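Local atomic coordinates of beta-galactosidase (Trichoderma reesei, PDB entry 3OG2), a protein that probably hydrolyses terminal non-reducing beta-D-galactose residues of beta-D-galactosides, as a family 35 glycoside hydrolase. Residues 78-83 with 838-843; 653-658 with 891-896. All coordinates share one frame; numbering follows the deposited sequence.

Contact 1. Residues 78-83 with 838-843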
ATOM      1  N   ASP A  78     -12.802  -1.670   2.712  1.00  7.15           N
ATOM      2  CA  ASP A  78     -13.241  -0.395   3.277  1.00  7.28           C
ATOM      3  C   ASP A  78     -14.755  -0.330   3.270  1.00  6.54           C
ATOM      4  O   ASP A  78     -15.396  -0.119   2.216  1.00  7.30           O
ATOM      5  CB  ASP A  78     -12.604   0.726   2.433  1.00  7.51           C
ATOM      6  CG  ASP A  78     -12.908   2.089   2.958  1.00  7.13           C
ATOM      7  OD1 ASP A  78     -13.674   2.291   3.918  1.00  8.93           O
ATOM      8  OD2 ASP A  78     -12.324   3.084   2.371  1.00  9.31           O
ATOM      9  N   TRP A  79     -15.346  -0.482   4.459  1.00  6.72           N
ATOM     10  CA  TRP A  79     -16.808  -0.511   4.615  1.00  6.56           C
ATOM     11  C   TRP A  79     -17.428   0.753   4.027  1.00  6.41           C
ATOM     12  O   TRP A  79     -18.496   0.676   3.385  1.00  7.28           O
ATOM     13  CB  TRP A  79     -17.069  -0.650   6.134  1.00  7.46           C
ATOM     14  CG  TRP A  79     -18.489  -0.596   6.581  1.00  6.49           C
ATOM     15  CD1 TRP A  79     -19.677  -0.682   5.854  1.00  6.98           C
ATOM     16  CD2 TRP A  79     -18.892  -0.439   7.954  1.00  6.72           C
ATOM     17  NE1 TRP A  79     -20.748  -0.584   6.698  1.00  7.06           N
ATOM     18  CE2 TRP A  79     -20.302  -0.433   7.992  1.00  7.24           C
ATOM     19  CE3 TRP A  79     -18.190  -0.299   9.147  1.00  6.77           C
ATOM     20  CZ2 TRP A  79     -21.016  -0.295   9.173  1.00  7.73           C
ATOM     21  CZ3 TRP A  79     -18.881  -0.161  10.325  1.00  7.58           C
ATOM     22  CH2 TRP A  79     -20.288  -0.158  10.324  1.00  8.59           C
ATOM     23  N   ALA A  80     -16.825   1.909   4.236  1.00  6.88           N
ATOM     24  CA  ALA A  80     -17.408   3.191   3.809  1.00  7.71           C
ATOM     25  C   ALA A  80     -17.675   3.203   2.294  1.00  8.27           C
ATOM     26  O   ALA A  80     -18.556   3.940   1.855  1.00 10.19           O
ATOM     27  CB  ALA A  80     -16.472   4.345   4.163  1.00  9.04           C
ATOM     28  N   LEU A  81     -16.919   2.406   1.509  1.00  6.76           N
ATOM     29  CA  LEU A  81     -17.193   2.360   0.045  1.00  7.40           C
ATOM     30  C   LEU A  81     -18.295   1.393  -0.329  1.00  7.68           C
ATOM     31  O   LEU A  81     -18.836   1.547  -1.434  1.00  8.85           O
ATOM     32  CB  LEU A  81     -15.885   1.972  -0.677  1.00  8.36           C
ATOM     33  CG  LEU A  81     -14.789   3.074  -0.594  1.00  8.45           C
ATOM     34  CD1 LEU A  81     -13.483   2.486  -1.134  1.00 10.74           C
ATOM     35  CD2 LEU A  81     -15.214   4.294  -1.376  1.00 11.29           C
ATOM     36  N   LEU A  82     -18.564   0.411   0.561  1.00  7.37           N
ATOM     37  CA  LEU A  82     -19.505  -0.658   0.199  1.00  7.73           C
ATOM     38  C   LEU A  82     -20.853  -0.507   0.829  1.00  8.07           C
ATOM     39  O   LEU A  82     -21.788  -1.223   0.429  1.00 10.76           O
ATOM     40  CB  LEU A  82     -18.902  -2.007   0.639  1.00  7.60           C
ATOM     41  CG  LEU A  82     -17.499  -2.264   0.099  1.00  7.94           C
ATOM     42  CD1 LEU A  82     -17.121  -3.721   0.369  1.00  8.72           C
ATOM     43  CD2 LEU A  82     -17.384  -1.989  -1.400  1.00  9.52           C
ATOM     44  N   GLU A  83     -21.027   0.369   1.811  1.00  7.20           N
ATOM     45  CA  GLU A  83     -22.351   0.586   2.402  1.00  7.40           C
ATOM     46  C   GLU A  83     -22.537   2.079   2.636  1.00  7.67           C
ATOM     47  O   GLU A  83     -22.834   2.537   3.741  1.00  9.54           O
ATOM     48  CB  GLU A  83     -22.566  -0.258   3.673  1.00  8.48           C
ATOM     49  CG  GLU A  83     -24.059  -0.409   3.981  1.00  8.29           C
ATOM     50  CD  GLU A  83     -24.349  -1.050   5.318  1.00  8.69           C
ATOM     51  OE1 GLU A  83     -23.450  -1.250   6.116  1.00  9.27           O
ATOM     52  OE2 GLU A  83     -25.548  -1.347   5.573  1.00 10.50           O
ATOM     53  N   GLY A 838     -18.968   5.104  -6.772  1.00  8.00           N
ATOM     54  CA  GLY A 838     -19.051   4.904  -5.340  1.00  8.83           C
ATOM     55  C   GLY A 838     -19.440   6.147  -4.572  1.00  7.79           C
ATOM     56  O   GLY A 838     -19.615   7.240  -5.120  1.00  8.91           O
ATOM     57  N   PRO A 839     -19.600   5.949  -3.261  1.00  7.17           N
ATOM     58  CA  PRO A 839     -20.259   6.943  -2.426  1.00  7.42           C
ATOM     59  C   PRO A 839     -19.382   8.154  -2.083  1.00  7.40           C
ATOM     60  O   PRO A 839     -19.950   9.112  -1.553  1.00  8.79           O
ATOM     61  CB  PRO A 839     -20.589   6.172  -1.116  1.00  7.71           C
ATOM     62  CG  PRO A 839     -19.590   5.025  -1.091  1.00  9.61           C
ATOM     63  CD  PRO A 839     -19.346   4.656  -2.541  1.00  7.80           C
ATOM     64  N   LEU A 840     -18.074   8.120  -2.288  1.00  7.08           N
ATOM     65  CA  LEU A 840     -17.193   9.195  -1.797  1.00  7.36           C
ATOM     66  C   LEU A 840     -16.612  10.020  -2.948  1.00  6.79           C
ATOM     67  O   LEU A 840     -16.112  11.120  -2.694  1.00  7.53           O
ATOM     68  CB  LEU A 840     -16.046   8.617  -0.969  1.00  8.37           C
ATOM     69  CG  LEU A 840     -16.506   7.713   0.195  1.00  8.43           C
ATOM     70  CD1 LEU A 840     -15.303   7.266   0.997  1.00 10.00           C
ATOM     71  CD2 LEU A 840     -17.505   8.460   1.092  1.00 10.59           C
ATOM     72  N   ASN A 841     -16.721   9.542  -4.195  1.00  7.11           N
ATOM     73  CA  ASN A 841     -16.019  10.187  -5.303  1.00  7.57           C
ATOM     74  C   ASN A 841     -16.322  11.663  -5.477  1.00  8.34           C
ATOM     75  O   ASN A 841     -15.405  12.449  -5.738  1.00  9.29           O
ATOM     76  CB  ASN A 841     -16.335   9.368  -6.595  1.00  8.40           C
ATOM     77  CG  ASN A 841     -15.531   9.877  -7.794  1.00  8.37           C
ATOM     78  OD1 ASN A 841     -14.290   9.819  -7.748  1.00  9.23           O
ATOM     79  ND2 ASN A 841     -16.217  10.343  -8.825  1.00  8.01           N
ATOM     80  N   GLU A 842     -17.620  12.009  -5.364  1.00  8.34           N
ATOM     81  CA  GLU A 842     -18.045  13.387  -5.528  1.00 10.67           C
ATOM     82  C   GLU A 842     -18.234  14.131  -4.224  1.00  9.57           C
ATOM     83  O   GLU A 842     -18.839  13.564  -3.305  1.00 11.55           O
ATOM     84  CB  GLU A 842     -19.486  13.500  -6.028  1.00 20.75           C
ATOM     85  CG  GLU A 842     -19.674  12.860  -7.311  1.00 21.25           C
ATOM     86  CD  GLU A 842     -21.101  12.861  -7.860  1.00 14.24           C
ATOM     87  OE1 GLU A 842     -22.134  13.464  -7.427  1.00 12.64           O
ATOM     88  OE2 GLU A 842     -21.103  12.155  -8.892  1.00 14.06           O
ATOM     89  N   GLY A 843     -17.804  15.369  -4.185  1.00  9.66           N
ATOM     90  CA  GLY A 843     -18.231  16.263  -3.108  1.00 10.39           C
ATOM     91  C   GLY A 843     -19.419  17.115  -3.545  1.00  8.75           C
ATOM     92  O   GLY A 843     -20.145  16.753  -4.507  1.00  9.35           O
TER
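P839 sets its ring against the short, weakly bonded helical turn at about 79-82, meeting the carbonyls of A80 and L81. Its CG lies 3.3 Å from A80 O, and its CD lies 3.3 Å from L81 O. This is the tight part of the contact: carbon packed on carbonyl oxygen, perhaps with a weak C-H...O component. An alanine in place of P839 would lack CG and CD, and would probably leave both carbonyl oxygens without these neighbours and open a gap beside them.

Beyond the ring the packing is looser and purely apolar. L81 and L840 cross at about a right angle, L81 CD2 resting 3.8 Å from L840 CD1. In L81 the CG stands anti to the carbonyl carbon (chi1 -68°), and although CB does not point at the loop, the end of the side chain comes nearer to it. A80 CB only grazes L840 CD1, at 4.5 Å. These three residues are buried, whereas P839 is partly exposed, which makes the close ring contact also the side nearer solvent.

The helix has its own supports. D78 caps it through a weak bond from A80 N to OD1, and W79 NE1 gives a straighter one to E83 OE1, 2.8 Å long and near the indole plane. The loop is held elsewhere: L840 O accepts from N332, N841 bonds to G925 and Q927, and E842 forms a salt bridge with R999. A80 lies about 8 Å, side chain to side chain, from I119 of the galactose site, and the short helix follows strand 72-76, a beta-to-alpha connection of the TIM barrel against which a loop from the later part of the chain is packed.

Contact 2. Residues 653-658 with 891-896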
ATOM      1  N   GLN A 653       5.835  10.509 -26.915  1.00 32.00           N
ATOM      2  CA  GLN A 653       5.284  11.852 -26.932  1.00 37.95           C
ATOM      3  C   GLN A 653       3.832  11.781 -26.456  1.00 37.44           C
ATOM      4  O   GLN A 653       2.981  10.971 -26.843  1.00 39.55           O
ATOM      5  CB  GLN A 653       5.382  12.553 -28.288  1.00 47.04           C
ATOM      6  CG  GLN A 653       6.085  13.897 -28.246  1.00 61.49           C
ATOM      7  CD  GLN A 653       5.750  14.885 -27.157  1.00 66.61           C
ATOM      8  OE1 GLN A 653       5.304  16.017 -27.448  1.00 61.18           O
ATOM      9  NE2 GLN A 653       5.962  14.564 -25.875  1.00 55.31           N
ATOM     10  N   VAL A 654       3.542  12.681 -25.541  1.00 34.09           N
ATOM     11  CA  VAL A 654       2.128  12.762 -25.138  1.00 28.92           C
ATOM     12  C   VAL A 654       1.658  14.193 -25.386  1.00 23.53           C
ATOM     13  O   VAL A 654       2.453  15.129 -25.532  1.00 23.21           O
ATOM     14  CB  VAL A 654       1.905  12.339 -23.676  1.00 35.19           C
ATOM     15  CG1 VAL A 654       2.131  10.843 -23.471  1.00 38.96           C
ATOM     16  CG2 VAL A 654       2.766  13.241 -22.809  1.00 33.37           C
ATOM     17  N   PRO A 655       0.357  14.367 -25.477  1.00 23.80           N
ATOM     18  CA  PRO A 655      -0.152  15.707 -25.782  1.00 21.64           C
ATOM     19  C   PRO A 655       0.229  16.691 -24.673  1.00 17.34           C
ATOM     20  O   PRO A 655       0.338  16.311 -23.506  1.00 20.95           O
ATOM     21  CB  PRO A 655      -1.669  15.526 -25.801  1.00 24.07           C
ATOM     22  CG  PRO A 655      -1.909  14.077 -25.899  1.00 27.16           C
ATOM     23  CD  PRO A 655      -0.734  13.376 -25.307  1.00 26.33           C
ATOM     24  N   GLU A 656       0.428  17.933 -25.094  1.00 17.71           N
ATOM     25  CA  GLU A 656       0.553  19.099 -24.237  1.00 18.14           C
ATOM     26  C   GLU A 656      -0.791  19.524 -23.643  1.00 17.65           C
ATOM     27  O   GLU A 656      -1.701  19.918 -24.373  1.00 21.33           O
ATOM     28  CB  GLU A 656       1.131  20.278 -25.045  1.00 20.72           C
ATOM     29  CG  GLU A 656       2.516  19.990 -25.581  1.00 36.03           C
ATOM     30  CD  GLU A 656       3.073  21.157 -26.381  1.00 50.29           C
ATOM     31  OE1 GLU A 656       3.290  21.001 -27.613  1.00 80.43           O
ATOM     32  OE2 GLU A 656       3.273  22.198 -25.707  1.00 62.97           O
ATOM     33  N   LEU A 657      -0.953  19.464 -22.326  1.00 15.47           N
ATOM     34  CA  LEU A 657      -2.237  19.837 -21.726  1.00 16.28           C
ATOM     35  C   LEU A 657      -2.578  21.306 -21.964  1.00 17.41           C
ATOM     36  O   LEU A 657      -3.738  21.702 -22.027  1.00 19.77           O
ATOM     37  CB  LEU A 657      -2.209  19.542 -20.215  1.00 14.37           C
ATOM     38  CG  LEU A 657      -1.975  18.065 -19.859  1.00 13.12           C
ATOM     39  CD1 LEU A 657      -2.123  17.907 -18.346  1.00 13.85           C
ATOM     40  CD2 LEU A 657      -2.947  17.160 -20.565  1.00 15.30           C
ATOM     41  N   THR A 658      -1.583  22.137 -22.074  1.00 17.91           N
ATOM     42  CA  THR A 658      -1.924  23.556 -22.227  1.00 23.40           C
ATOM     43  C   THR A 658      -2.512  23.835 -23.603  1.00 24.23           C
ATOM     44  O   THR A 658      -3.169  24.876 -23.782  1.00 28.93           O
ATOM     45  CB  THR A 658      -0.706  24.463 -22.020  1.00 23.09           C
ATOM     46  OG1 THR A 658       0.222  24.252 -23.095  1.00 32.05           O
ATOM     47  CG2 THR A 658      -0.009  24.053 -20.726  1.00 44.04           C
ATOM     48  N   LEU A 891      -8.858  14.754 -23.811  1.00 12.00           N
ATOM     49  CA  LEU A 891      -7.460  14.364 -23.943  1.00 13.54           C
ATOM     50  C   LEU A 891      -7.421  13.064 -24.713  1.00 12.76           C
ATOM     51  O   LEU A 891      -7.609  12.016 -24.137  1.00 14.35           O
ATOM     52  CB  LEU A 891      -6.822  14.205 -22.554  1.00 14.29           C
ATOM     53  CG  LEU A 891      -5.414  13.590 -22.500  1.00 14.25           C
ATOM     54  CD1 LEU A 891      -4.388  14.393 -23.257  1.00 16.23           C
ATOM     55  CD2 LEU A 891      -5.031  13.378 -21.013  1.00 19.44           C
ATOM     56  N   PRO A 892      -7.180  13.092 -26.015  1.00 16.21           N
ATOM     57  CA  PRO A 892      -7.005  11.853 -26.766  1.00 15.40           C
ATOM     58  C   PRO A 892      -5.633  11.270 -26.458  1.00 14.00           C
ATOM     59  O   PRO A 892      -4.667  12.017 -26.414  1.00 17.45           O
ATOM     60  CB  PRO A 892      -7.081  12.283 -28.232  1.00 18.69           C
ATOM     61  CG  PRO A 892      -7.543  13.680 -28.189  1.00 26.97           C
ATOM     62  CD  PRO A 892      -7.065  14.273 -26.881  1.00 20.67           C
ATOM     63  N   LEU A 893      -5.543   9.974 -26.275  1.00 14.35           N
ATOM     64  CA  LEU A 893      -4.246   9.322 -26.114  1.00 14.39           C
ATOM     65  C   LEU A 893      -4.144   8.199 -27.110  1.00 13.43           C
ATOM     66  O   LEU A 893      -5.162   7.548 -27.394  1.00 16.98           O
ATOM     67  CB  LEU A 893      -4.100   8.688 -24.721  1.00 13.83           C
ATOM     68  CG  LEU A 893      -3.935   9.696 -23.588  1.00 13.80           C
ATOM     69  CD1 LEU A 893      -3.894   8.957 -22.245  1.00 14.58           C
ATOM     70  CD2 LEU A 893      -2.709  10.573 -23.798  1.00 16.35           C
ATOM     71  N   HIS A 894      -3.002   7.944 -27.718  1.00 15.17           N
ATOM     72  CA  HIS A 894      -2.798   6.874 -28.691  1.00 16.30           C
ATOM     73  C   HIS A 894      -1.388   6.352 -28.412  1.00 15.23           C
ATOM     74  O   HIS A 894      -0.427   6.704 -29.074  1.00 22.97           O
ATOM     75  CB  HIS A 894      -2.985   7.418 -30.131  1.00 29.02           C
ATOM     76  CG  HIS A 894      -4.442   7.834 -30.309  1.00 49.23           C
ATOM     77  ND1 HIS A 894      -4.894   9.154 -30.176  1.00 63.31           N
ATOM     78  CD2 HIS A 894      -5.579   7.108 -30.448  1.00 57.61           C
ATOM     79  CE1 HIS A 894      -6.187   9.223 -30.290  1.00 73.47           C
ATOM     80  NE2 HIS A 894      -6.625   7.988 -30.475  1.00 71.60           N
ATOM     81  N   LEU A 895      -1.257   5.582 -27.358  1.00 15.56           N
ATOM     82  CA  LEU A 895      -0.001   5.059 -26.884  1.00 15.26           C
ATOM     83  C   LEU A 895       0.066   3.543 -27.060  1.00 14.01           C
ATOM     84  O   LEU A 895      -0.978   2.884 -27.028  1.00 15.92           O
ATOM     85  CB  LEU A 895       0.149   5.409 -25.369  1.00 17.27           C
ATOM     86  CG  LEU A 895       0.296   6.910 -25.092  1.00 21.44           C
ATOM     87  CD1 LEU A 895       0.162   7.170 -23.586  1.00 24.21           C
ATOM     88  CD2 LEU A 895       1.619   7.445 -25.598  1.00 26.82           C
ATOM     89  N   PRO A 896       1.255   2.967 -27.250  1.00 14.48           N
ATOM     90  CA  PRO A 896       1.393   1.518 -27.503  1.00 14.26           C
ATOM     91  C   PRO A 896       1.279   0.674 -26.233  1.00 13.38           C
ATOM     92  O   PRO A 896       2.214  -0.018 -25.833  1.00 14.28           O
ATOM     93  CB  PRO A 896       2.781   1.435 -28.142  1.00 16.51           C
ATOM     94  CG  PRO A 896       3.556   2.545 -27.437  1.00 14.48           C
ATOM     95  CD  PRO A 896       2.557   3.656 -27.304  1.00 16.08           C
TER
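The pyrrolidine ring of P655 is the one compact ring that carries this contact, and its outer rim is lined atom by atom by the strand 883-894. CB and CG meet L891 CD1, the closer approach being 3.6 Å at CG; the same CG lies 3.5 Å from P892 O, and CD sits 3.7 Å from L893 CD2. Both leucine side chains cross the ring at about a right angle.

Strand 883-894 belongs to an all-beta domain of the galactose-binding-domain-like clan, and the contact lies at the margin of its beta-sandwich; nothing here marks a sugar site. One layer contains strand 883-894 and the other strands 900-908 and 973-977, while residues 653-657 run nearly antiparallel to 891-895, at 168°, without joining them by backbone hydrogen bonds. L657 and V654 reach the second layer, touching L975, and L893 and L895 both touch L904. L893, L895 and L657 therefore belong to the apolar filling between the sheets, whereas L891 packs on I956 within its own sheet.

In L891 chi1 of 171° sets CG anti to the backbone N, unlike in L893 and L895, and chi2 of 60° then places CD1, which meets L657 CD2 at 4.1 Å as well as P655. At the other end L895 CD2 lies 4.0 Å from V654 CG1, with the main-chain oxygen of Q653 equally near that methyl.

Overall arrangement
Contact 1 is mostly buried, with its centre about 19 Å from that of the chain, and joins the catalytic barrel to a late loop; contact 2 is only partly buried, about 28 Å out, at the margin of a beta-sandwich. Their centres lie 31 Å apart and their nearest atoms about 17 Å, and their segments alternate along the chain. Each relies on a proline, but the first sets its ring on helix carbonyls while the second faces mainly leucine methyls. They share no segment, yet one thread connects them: N841 bonds to Q927 on strand 926-932, which belongs to the same sheet as 883-894.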